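Local coordinates for DNA repair protein RAD7 (Saccharomyces cerevisiae, PDB 5ZB2) that acts in the global genome repair complex that removes DNA damage from nontranscribed DNA by nucleotide excision repair, and binds Elc1, at the interface of chains A and B. Sequence-based numbering; all coordinates share one arbitrary frame. Chains: chain A/B, DNA repair protein RAD7.

Contact 1: the interface of chains A and B. Residues chain A 89-90, 93, 116, 120; chain B 89-90, 93, 116, 120.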
ATOM      1  N   PHE A  89       7.873  -1.814   0.828  1.00 34.48           N
ATOM      2  CA  PHE A  89       7.558  -0.592   0.096  1.00 37.01           C
ATOM      3  C   PHE A  89       6.342   0.104   0.688  1.00 36.96           C
ATOM      4  O   PHE A  89       6.265   1.338   0.669  1.00 34.00           O
ATOM      5  CB  PHE A  89       7.341  -0.900  -1.388  1.00 37.34           C
ATOM      6  CG  PHE A  89       6.039  -1.586  -1.692  1.00 39.96           C
ATOM      7  CD1 PHE A  89       5.877  -2.937  -1.447  1.00 44.90           C
ATOM      8  CD2 PHE A  89       4.982  -0.878  -2.246  1.00 41.79           C
ATOM      9  CE1 PHE A  89       4.680  -3.571  -1.735  1.00 47.72           C
ATOM     10  CE2 PHE A  89       3.783  -1.507  -2.535  1.00 44.74           C
ATOM     11  CZ  PHE A  89       3.633  -2.855  -2.277  1.00 47.22           C
ATOM     12  N   ASP A  90       5.391  -0.663   1.232  1.00 34.98           N
ATOM     13  CA  ASP A  90       4.247  -0.055   1.904  1.00 38.86           C
ATOM     14  C   ASP A  90       4.665   0.595   3.217  1.00 36.78           C
ATOM     15  O   ASP A  90       4.117   1.634   3.605  1.00 36.95           O
ATOM     16  CB  ASP A  90       3.154  -1.099   2.149  1.00 41.34           C
ATOM     17  CG  ASP A  90       2.284  -1.339   0.925  1.00 42.88           C
ATOM     18  OD1 ASP A  90       2.241  -0.462   0.035  1.00 40.30           O
ATOM     19  OD2 ASP A  90       1.627  -2.401   0.861  1.00 44.20           O
ATOM     20  N   LYS A  93       5.862   3.987   2.369  1.00 36.93           N
ATOM     21  CA  LYS A  93       4.742   4.854   2.020  1.00 38.33           C
ATOM     22  C   LYS A  93       3.994   5.317   3.266  1.00 38.44           C
ATOM     23  O   LYS A  93       3.604   6.484   3.366  1.00 37.27           O
ATOM     24  CB  LYS A  93       3.800   4.123   1.059  1.00 39.28           C
ATOM     25  CG  LYS A  93       4.393   3.892  -0.330  1.00 38.84           C
ATOM     26  CD  LYS A  93       3.830   2.642  -1.014  1.00 38.82           C
ATOM     27  CE  LYS A  93       2.344   2.775  -1.328  1.00 42.15           C
ATOM     28  NZ  LYS A  93       1.803   1.556  -2.001  1.00 41.80           N
ATOM     29  N   GLU A 116       7.625   3.637  -6.322  1.00 40.96           N
ATOM     30  CA  GLU A 116       6.513   4.279  -5.629  1.00 41.92           C
ATOM     31  C   GLU A 116       6.935   4.777  -4.251  1.00 38.08           C
ATOM     32  O   GLU A 116       6.533   5.867  -3.830  1.00 37.10           O
ATOM     33  CB  GLU A 116       5.339   3.304  -5.523  1.00 39.84           C
ATOM     34  CG  GLU A 116       4.131   3.845  -4.781  1.00 42.63           C
ATOM     35  CD  GLU A 116       2.983   2.850  -4.742  1.00 44.92           C
ATOM     36  OE1 GLU A 116       1.848   3.252  -5.063  1.00 46.37           O
ATOM     37  OE2 GLU A 116       3.213   1.668  -4.396  1.00 41.36           O
ATOM     38  N   TYR A 120       6.721   8.717  -3.028  1.00 34.65           N
ATOM     39  CA  TYR A 120       5.971   9.074  -1.827  1.00 38.99           C
ATOM     40  C   TYR A 120       6.807   9.969  -0.917  1.00 39.01           C
ATOM     41  O   TYR A 120       6.324  10.987  -0.409  1.00 40.38           O
ATOM     42  CB  TYR A 120       5.543   7.813  -1.078  1.00 39.27           C
ATOM     43  CG  TYR A 120       4.131   7.348  -1.342  1.00 42.88           C
ATOM     44  CD1 TYR A 120       3.754   6.864  -2.589  1.00 44.85           C
ATOM     45  CD2 TYR A 120       3.180   7.357  -0.328  1.00 42.62           C
ATOM     46  CE1 TYR A 120       2.463   6.421  -2.824  1.00 47.30           C
ATOM     47  CE2 TYR A 120       1.889   6.914  -0.551  1.00 45.48           C
ATOM     48  CZ  TYR A 120       1.536   6.447  -1.799  1.00 48.39           C
ATOM     49  OH  TYR A 120       0.252   6.008  -2.017  1.00 48.42           O
TER
ATOM     50  N   PHE B  89      -4.610  -0.650  -6.655  1.00 34.48           N
ATOM     51  CA  PHE B  89      -4.265  -1.894  -5.975  1.00 37.01           C
ATOM     52  C   PHE B  89      -4.225  -1.702  -4.467  1.00 36.96           C
ATOM     53  O   PHE B  89      -4.558  -2.627  -3.716  1.00 34.00           O
ATOM     54  CB  PHE B  89      -2.928  -2.432  -6.492  1.00 37.34           C
ATOM     55  CG  PHE B  89      -1.727  -1.669  -6.006  1.00 39.96           C
ATOM     56  CD1 PHE B  89      -1.388  -0.451  -6.567  1.00 44.90           C
ATOM     57  CD2 PHE B  89      -0.924  -2.186  -5.001  1.00 41.79           C
ATOM     58  CE1 PHE B  89      -0.278   0.248  -6.126  1.00 47.72           C
ATOM     59  CE2 PHE B  89       0.188  -1.490  -4.555  1.00 44.74           C
ATOM     60  CZ  PHE B  89       0.509  -0.272  -5.119  1.00 47.22           C
ATOM     61  N   ASP B  90      -3.839  -0.508  -4.003  1.00 34.98           N
ATOM     62  CA  ASP B  90      -3.874  -0.227  -2.571  1.00 38.86           C
ATOM     63  C   ASP B  90      -5.308  -0.110  -2.070  1.00 36.78           C
ATOM     64  O   ASP B  90      -5.611  -0.506  -0.938  1.00 36.95           O
ATOM     65  CB  ASP B  90      -3.092   1.052  -2.259  1.00 41.34           C
ATOM     66  CG  ASP B  90      -1.594   0.817  -2.158  1.00 42.88           C
ATOM     67  OD1 ASP B  90      -1.179  -0.339  -1.932  1.00 40.30           O
ATOM     68  OD2 ASP B  90      -0.828   1.797  -2.289  1.00 44.20           O
ATOM     69  N   LYS B  93      -6.441  -3.550  -1.335  1.00 36.93           N
ATOM     70  CA  LYS B  93      -5.805  -4.051  -0.121  1.00 38.33           C
ATOM     71  C   LYS B  93      -6.454  -3.460   1.126  1.00 38.44           C
ATOM     72  O   LYS B  93      -6.673  -4.168   2.113  1.00 37.27           O
ATOM     73  CB  LYS B  93      -4.306  -3.741  -0.156  1.00 39.28           C
ATOM     74  CG  LYS B  93      -3.534  -4.541  -1.204  1.00 38.84           C
ATOM     75  CD  LYS B  93      -2.297  -3.799  -1.722  1.00 38.82           C
ATOM     76  CE  LYS B  93      -1.242  -3.607  -0.639  1.00 42.15           C
ATOM     77  NZ  LYS B  93      -0.037  -2.889  -1.151  1.00 41.80           N
ATOM     78  N   GLU B 116      -0.830  -8.767  -5.812  1.00 40.96           N
ATOM     79  CA  GLU B 116      -0.909  -8.510  -4.378  1.00 41.92           C
ATOM     80  C   GLU B 116      -2.345  -8.242  -3.944  1.00 38.08           C
ATOM     81  O   GLU B 116      -2.774  -8.705  -2.881  1.00 37.10           O
ATOM     82  CB  GLU B 116       0.002  -7.337  -4.014  1.00 39.84           C
ATOM     83  CG  GLU B 116      -0.027  -6.944  -2.548  1.00 42.63           C
ATOM     84  CD  GLU B 116       0.925  -5.800  -2.236  1.00 44.92           C
ATOM     85  OE1 GLU B 116       1.697  -5.928  -1.266  1.00 46.37           O
ATOM     86  OE2 GLU B 116       0.907  -4.779  -2.962  1.00 41.36           O
ATOM     87  N   TYR B 120      -4.389 -10.477  -1.135  1.00 34.65           N
ATOM     88  CA  TYR B 120      -4.970  -9.831   0.039  1.00 38.99           C
ATOM     89  C   TYR B 120      -6.420 -10.260   0.228  1.00 39.01           C
ATOM     90  O   TYR B 120      -6.845 -10.593   1.340  1.00 40.38           O
ATOM     91  CB  TYR B 120      -4.884  -8.311  -0.100  1.00 39.27           C
ATOM     92  CG  TYR B 120      -3.719  -7.659   0.607  1.00 42.88           C
ATOM     93  CD1 TYR B 120      -2.411  -7.878   0.191  1.00 44.85           C
ATOM     94  CD2 TYR B 120      -3.932  -6.789   1.670  1.00 42.62           C
ATOM     95  CE1 TYR B 120      -1.346  -7.264   0.829  1.00 47.30           C
ATOM     96  CE2 TYR B 120      -2.876  -6.170   2.312  1.00 45.48           C
ATOM     97  CZ  TYR B 120      -1.586  -6.409   1.888  1.00 48.39           C
ATOM     98  OH  TYR B 120      -0.538  -5.792   2.529  1.00 48.42           O
TER
HETATM   99  O   HOH W   1       1.822  -5.223   1.271  1.00 46.32           O
HETATM  100  O   HOH W   2      -0.353   4.113  -3.895  1.00 46.32           O

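Contact 2: the interface of chains A and B. Residues chain A 35, 38, 66-67, 69-70; chain B 17, 19-21, 23-24.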
ATOM      1  N   PHE A  35      -1.626   6.365  17.987  1.00 51.25           N
ATOM      2  CA  PHE A  35      -0.203   6.041  18.008  1.00 49.29           C
ATOM      3  C   PHE A  35       0.435   6.466  19.324  1.00 49.41           C
ATOM      4  O   PHE A  35       1.322   5.777  19.841  1.00 48.31           O
ATOM      5  CB  PHE A  35       0.509   6.688  16.818  1.00 47.93           C
ATOM      6  CG  PHE A  35       0.204   6.028  15.499  1.00 47.52           C
ATOM      7  CD1 PHE A  35       0.630   4.732  15.245  1.00 48.71           C
ATOM      8  CD2 PHE A  35      -0.503   6.699  14.515  1.00 49.60           C
ATOM      9  CE1 PHE A  35       0.351   4.115  14.034  1.00 49.21           C
ATOM     10  CE2 PHE A  35      -0.783   6.089  13.300  1.00 52.18           C
ATOM     11  CZ  PHE A  35      -0.355   4.795  13.061  1.00 52.79           C
ATOM     12  N   LEU A  38      -0.180   3.662  21.851  1.00 52.19           N
ATOM     13  CA  LEU A  38       0.792   2.573  21.785  1.00 51.64           C
ATOM     14  C   LEU A  38       2.074   2.936  22.526  1.00 51.42           C
ATOM     15  O   LEU A  38       2.586   2.148  23.331  1.00 52.37           O
ATOM     16  CB  LEU A  38       1.097   2.229  20.326  1.00 49.82           C
ATOM     17  CG  LEU A  38       2.197   1.191  20.087  1.00 48.49           C
ATOM     18  CD1 LEU A  38       1.861  -0.115  20.770  1.00 47.96           C
ATOM     19  CD2 LEU A  38       2.412   0.975  18.595  1.00 45.95           C
ATOM     20  N   HIS A  66       5.865  -3.850  11.378  1.00 42.63           N
ATOM     21  CA  HIS A  66       5.133  -3.955  12.636  1.00 44.79           C
ATOM     22  C   HIS A  66       5.645  -2.929  13.644  1.00 43.39           C
ATOM     23  O   HIS A  66       4.886  -2.083  14.131  1.00 42.06           O
ATOM     24  CB  HIS A  66       5.271  -5.384  13.175  1.00 47.13           C
ATOM     25  CG  HIS A  66       4.331  -5.721  14.291  1.00 49.58           C
ATOM     26  ND1 HIS A  66       2.960  -5.659  14.157  1.00 54.93           N
ATOM     27  CD2 HIS A  66       4.567  -6.157  15.552  1.00 48.16           C
ATOM     28  CE1 HIS A  66       2.393  -6.025  15.294  1.00 49.80           C
ATOM     29  NE2 HIS A  66       3.346  -6.330  16.157  1.00 47.99           N
ATOM     30  N   THR A  67       6.944  -2.977  13.952  1.00 41.22           N
ATOM     31  CA  THR A  67       7.525  -2.045  14.911  1.00 41.45           C
ATOM     32  C   THR A  67       7.612  -0.627  14.366  1.00 40.76           C
ATOM     33  O   THR A  67       7.719   0.321  15.153  1.00 38.66           O
ATOM     34  CB  THR A  67       8.920  -2.520  15.326  1.00 41.18           C
ATOM     35  OG1 THR A  67       9.736  -2.698  14.162  1.00 39.14           O
ATOM     36  CG2 THR A  67       8.831  -3.832  16.077  1.00 40.90           C
ATOM     37  N   GLN A  69       5.407   1.161  13.537  1.00 40.54           N
ATOM     38  CA  GLN A  69       4.284   1.939  14.041  1.00 42.18           C
ATOM     39  C   GLN A  69       4.638   2.725  15.293  1.00 41.12           C
ATOM     40  O   GLN A  69       3.922   3.672  15.633  1.00 41.45           O
ATOM     41  CB  GLN A  69       3.098   1.012  14.313  1.00 43.17           C
ATOM     42  CG  GLN A  69       2.543   0.374  13.049  1.00 44.69           C
ATOM     43  CD  GLN A  69       1.416  -0.590  13.332  1.00 48.67           C
ATOM     44  OE1 GLN A  69       0.248  -0.287  13.090  1.00 46.06           O
ATOM     45  NE2 GLN A  69       1.760  -1.757  13.853  1.00 46.31           N
ATOM     46  N   LEU A  70       5.724   2.356  15.979  1.00 41.96           N
ATOM     47  CA  LEU A  70       6.195   3.124  17.127  1.00 42.34           C
ATOM     48  C   LEU A  70       6.633   4.533  16.740  1.00 42.03           C
ATOM     49  O   LEU A  70       6.679   5.420  17.601  1.00 38.96           O
ATOM     50  CB  LEU A  70       7.363   2.387  17.792  1.00 41.99           C
ATOM     51  CG  LEU A  70       7.054   0.965  18.274  1.00 42.06           C
ATOM     52  CD1 LEU A  70       8.331   0.158  18.479  1.00 40.72           C
ATOM     53  CD2 LEU A  70       6.240   1.011  19.558  1.00 42.00           C
TER
ATOM     54  N   SER B  17       6.754  -6.213  20.732  1.00 47.65           N
ATOM     55  CA  SER B  17       6.047  -6.756  19.579  1.00 47.83           C
ATOM     56  C   SER B  17       4.707  -7.359  19.986  1.00 47.78           C
ATOM     57  O   SER B  17       3.696  -7.164  19.300  1.00 46.69           O
ATOM     58  CB  SER B  17       6.925  -7.798  18.883  1.00 48.30           C
ATOM     59  OG  SER B  17       6.448  -8.084  17.581  1.00 55.85           O
ATOM     60  N   ASN B  19       2.794  -6.520  22.494  1.00 49.28           N
ATOM     61  CA  ASN B  19       1.833  -5.484  22.853  1.00 49.32           C
ATOM     62  C   ASN B  19       1.391  -4.663  21.651  1.00 48.61           C
ATOM     63  O   ASN B  19       0.286  -4.108  21.664  1.00 49.13           O
ATOM     64  CB  ASN B  19       2.415  -4.570  23.930  1.00 50.75           C
ATOM     65  CG  ASN B  19       2.230  -5.132  25.325  1.00 57.67           C
ATOM     66  OD1 ASN B  19       1.178  -4.956  25.940  1.00 58.03           O
ATOM     67  ND2 ASN B  19       3.250  -5.820  25.829  1.00 61.47           N
ATOM     68  N   ILE B  20       2.220  -4.562  20.609  1.00 47.90           N
ATOM     69  CA  ILE B  20       1.753  -3.930  19.377  1.00 49.09           C
ATOM     70  C   ILE B  20       0.599  -4.731  18.792  1.00 49.45           C
ATOM     71  O   ILE B  20      -0.430  -4.169  18.403  1.00 49.49           O
ATOM     72  CB  ILE B  20       2.908  -3.776  18.368  1.00 47.77           C
ATOM     73  CG1 ILE B  20       3.994  -2.856  18.932  1.00 44.82           C
ATOM     74  CG2 ILE B  20       2.391  -3.204  17.047  1.00 47.76           C
ATOM     75  CD1 ILE B  20       5.260  -2.816  18.103  1.00 43.21           C
ATOM     76  N   SER B  21       0.741  -6.058  18.750  1.00 49.23           N
ATOM     77  CA  SER B  21      -0.310  -6.904  18.189  1.00 51.48           C
ATOM     78  C   SER B  21      -1.627  -6.701  18.924  1.00 54.82           C
ATOM     79  O   SER B  21      -2.683  -6.537  18.300  1.00 53.95           O
ATOM     80  CB  SER B  21       0.115  -8.369  18.244  1.00 50.26           C
ATOM     81  OG  SER B  21       1.272  -8.586  17.458  1.00 49.61           O
ATOM     82  N   TRP B  23      -2.450  -4.097  20.702  1.00 53.33           N
ATOM     83  CA  TRP B  23      -2.864  -2.729  20.422  1.00 52.71           C
ATOM     84  C   TRP B  23      -3.472  -2.593  19.029  1.00 53.13           C
ATOM     85  O   TRP B  23      -4.306  -1.707  18.808  1.00 54.73           O
ATOM     86  CB  TRP B  23      -1.668  -1.792  20.588  1.00 50.59           C
ATOM     87  CG  TRP B  23      -1.822  -0.461  19.930  1.00 49.87           C
ATOM     88  CD1 TRP B  23      -2.302   0.685  20.493  1.00 50.92           C
ATOM     89  CD2 TRP B  23      -1.476  -0.132  18.582  1.00 49.69           C
ATOM     90  NE1 TRP B  23      -2.279   1.707  19.578  1.00 50.90           N
ATOM     91  CE2 TRP B  23      -1.778   1.230  18.394  1.00 49.86           C
ATOM     92  CE3 TRP B  23      -0.939  -0.858  17.515  1.00 50.23           C
ATOM     93  CZ2 TRP B  23      -1.560   1.882  17.183  1.00 49.69           C
ATOM     94  CZ3 TRP B  23      -0.728  -0.212  16.314  1.00 50.98           C
ATOM     95  CH2 TRP B  23      -1.038   1.145  16.157  1.00 51.07           C
ATOM     96  N   GLN B  24      -3.074  -3.449  18.081  1.00 53.49           N
ATOM     97  CA  GLN B  24      -3.666  -3.406  16.745  1.00 55.26           C
ATOM     98  C   GLN B  24      -5.185  -3.475  16.825  1.00 59.59           C
ATOM     99  O   GLN B  24      -5.892  -2.674  16.203  1.00 60.63           O
ATOM    100  CB  GLN B  24      -3.143  -4.557  15.883  1.00 56.36           C
ATOM    101  CG  GLN B  24      -1.671  -4.506  15.535  1.00 56.21           C
ATOM    102  CD  GLN B  24      -1.370  -3.566  14.395  1.00 58.78           C
ATOM    103  OE1 GLN B  24      -2.060  -2.567  14.200  1.00 63.39           O
ATOM    104  NE2 GLN B  24      -0.335  -3.882  13.632  1.00 55.09           N
TER

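Contact 1: the interface of chains A and B
A:Phe89, B:Phe89, A:Glu116 and B:Glu116 bury the most surface, and phenylalanine and glutamate meet across the two-fold axis tip to tip. A:Phe89 CZ lies 3.4 Å from B:Glu116 OE2, which sits in the plane of the ring at its edge; ring and carboxylate are only 30° apart, so the oxygen looks at the ring's positively polarised C-H rim rather than its face. A:Phe89 and B:Phe89 also reach toward each other tip to tip, their CE2 atoms 4.1 Å apart. A:Phe89 gets there with CG in the crowded position between its backbone N and carbonyl carbon (chi1 74°). A:Glu116 runs fully extended, CG anti to the backbone N (chi1 178°), and reaches B:Phe89 in the same way. Beside these rings lies a symmetric charge cluster. A:Lys93 and B:Lys93, each bent at chi3, bring NZ among carboxylates of both chains. A:Lys93 NZ bridges to B:Asp90 OD2 at 2.7 Å, using that oxygen's syn lone pair. On its own side A:Lys93 NZ meets A:Asp90 OD1 at 2.9 Å, nearly along the C-O axis, and A:Glu116 OE2 at 2.8 Å, from above the carboxylate plane. NZ of A:Lys93 and NZ of B:Lys93 stay 4.9 Å apart, and the interleaved A:Asp90 and B:Asp90 carboxylates are likely to offset their repulsion. Water 2, 2.9 Å from B:Asp90 OD2, also joins A:Tyr120 OH and A:Glu116 OE1. A:Lys93 CG lies over the centre of the A:Tyr120 ring, which is likely to steady the lysine chain. A:Phe89, A:Asp90 and A:Lys93 come from helix 89-98, A:Glu116 and A:Tyr120 from helix 115-124: successive helices near the N-terminal end of the leucine-rich repeat domain, facing their copies in chain B.

Contact 2: the interface of chains A and B
The long N-terminal helix 8-41 of chain B lies here against its counterpart in chain A and the short 3-10 helix 67-71, with A:His66 just ahead of that helix. B:Trp23, CG anti to the backbone N (chi1 162°), presents one indole face to A:Leu38, which crosses it at about a right angle. A:Leu38 CB sits over the five-membered ring, 3.6 Å from B:Trp23 CE2, and its CD2 methyl covers the six-membered ring. A:Phe35 CE1 lies 3.9 Å from B:Trp23 CH2. At the indole's edge, in plane, A:Gln69 OE1 comes within 3.4 Å of B:Trp23 CZ3, the amide turned 74° from the ring. An alanine here, removing the indole that A:Leu38 covers, would probably loosen the packing of A:Leu38 and A:Phe35 and leave the A:Gln69 amide less firmly placed. A:Gln69 NE2 donates to A:His66 O at 3.2 Å, on a carbonyl lone pair and almost straight (168° at H), which fixes the amide's rotation. The same A:Gln69 NE2 lies 3.0 Å from B:Gln24 NE2; two donors face each other as modelled, so the B:Gln24 amide may be turned over, its oxygen then accepting from A:Gln69 NE2. A:His66, CG anti to its backbone N, makes a hydrogen bond across: its NE2 donates to B:Ser17 O at 3.3 Å, the acceptor lying in the ring plane at the edge. B:Ile20 CG2 caps one imidazole face, 3.3 Å from A:His66 CE1, while its CD1 end reaches A:Thr67. One face of the B helix, from B:Ser17 to B:Gln24, is pressed into the N-terminal part of chain A, ahead of strand 78-81 of its leucine-rich repeat domain.

Contact 1 and contact 2 are about 20 Å apart, measured between the centres of their C-alpha atoms, and share no residue. They belong to one two-fold interface, so contact 2 has a twin with the chains exchanged, whereas contact 1 holds both halves of its symmetric set. Their chemistry differs: contact 1 is a charged, partly water-bridged cluster between helices of the leucine-rich repeat domains, contact 2 mainly apolar packing of an N-terminal helix on its neighbour. Together they join two Rad7 chains in the deposited assembly, alongside two other protein chains; whether this pairing operates in the cell the structure alone does not show.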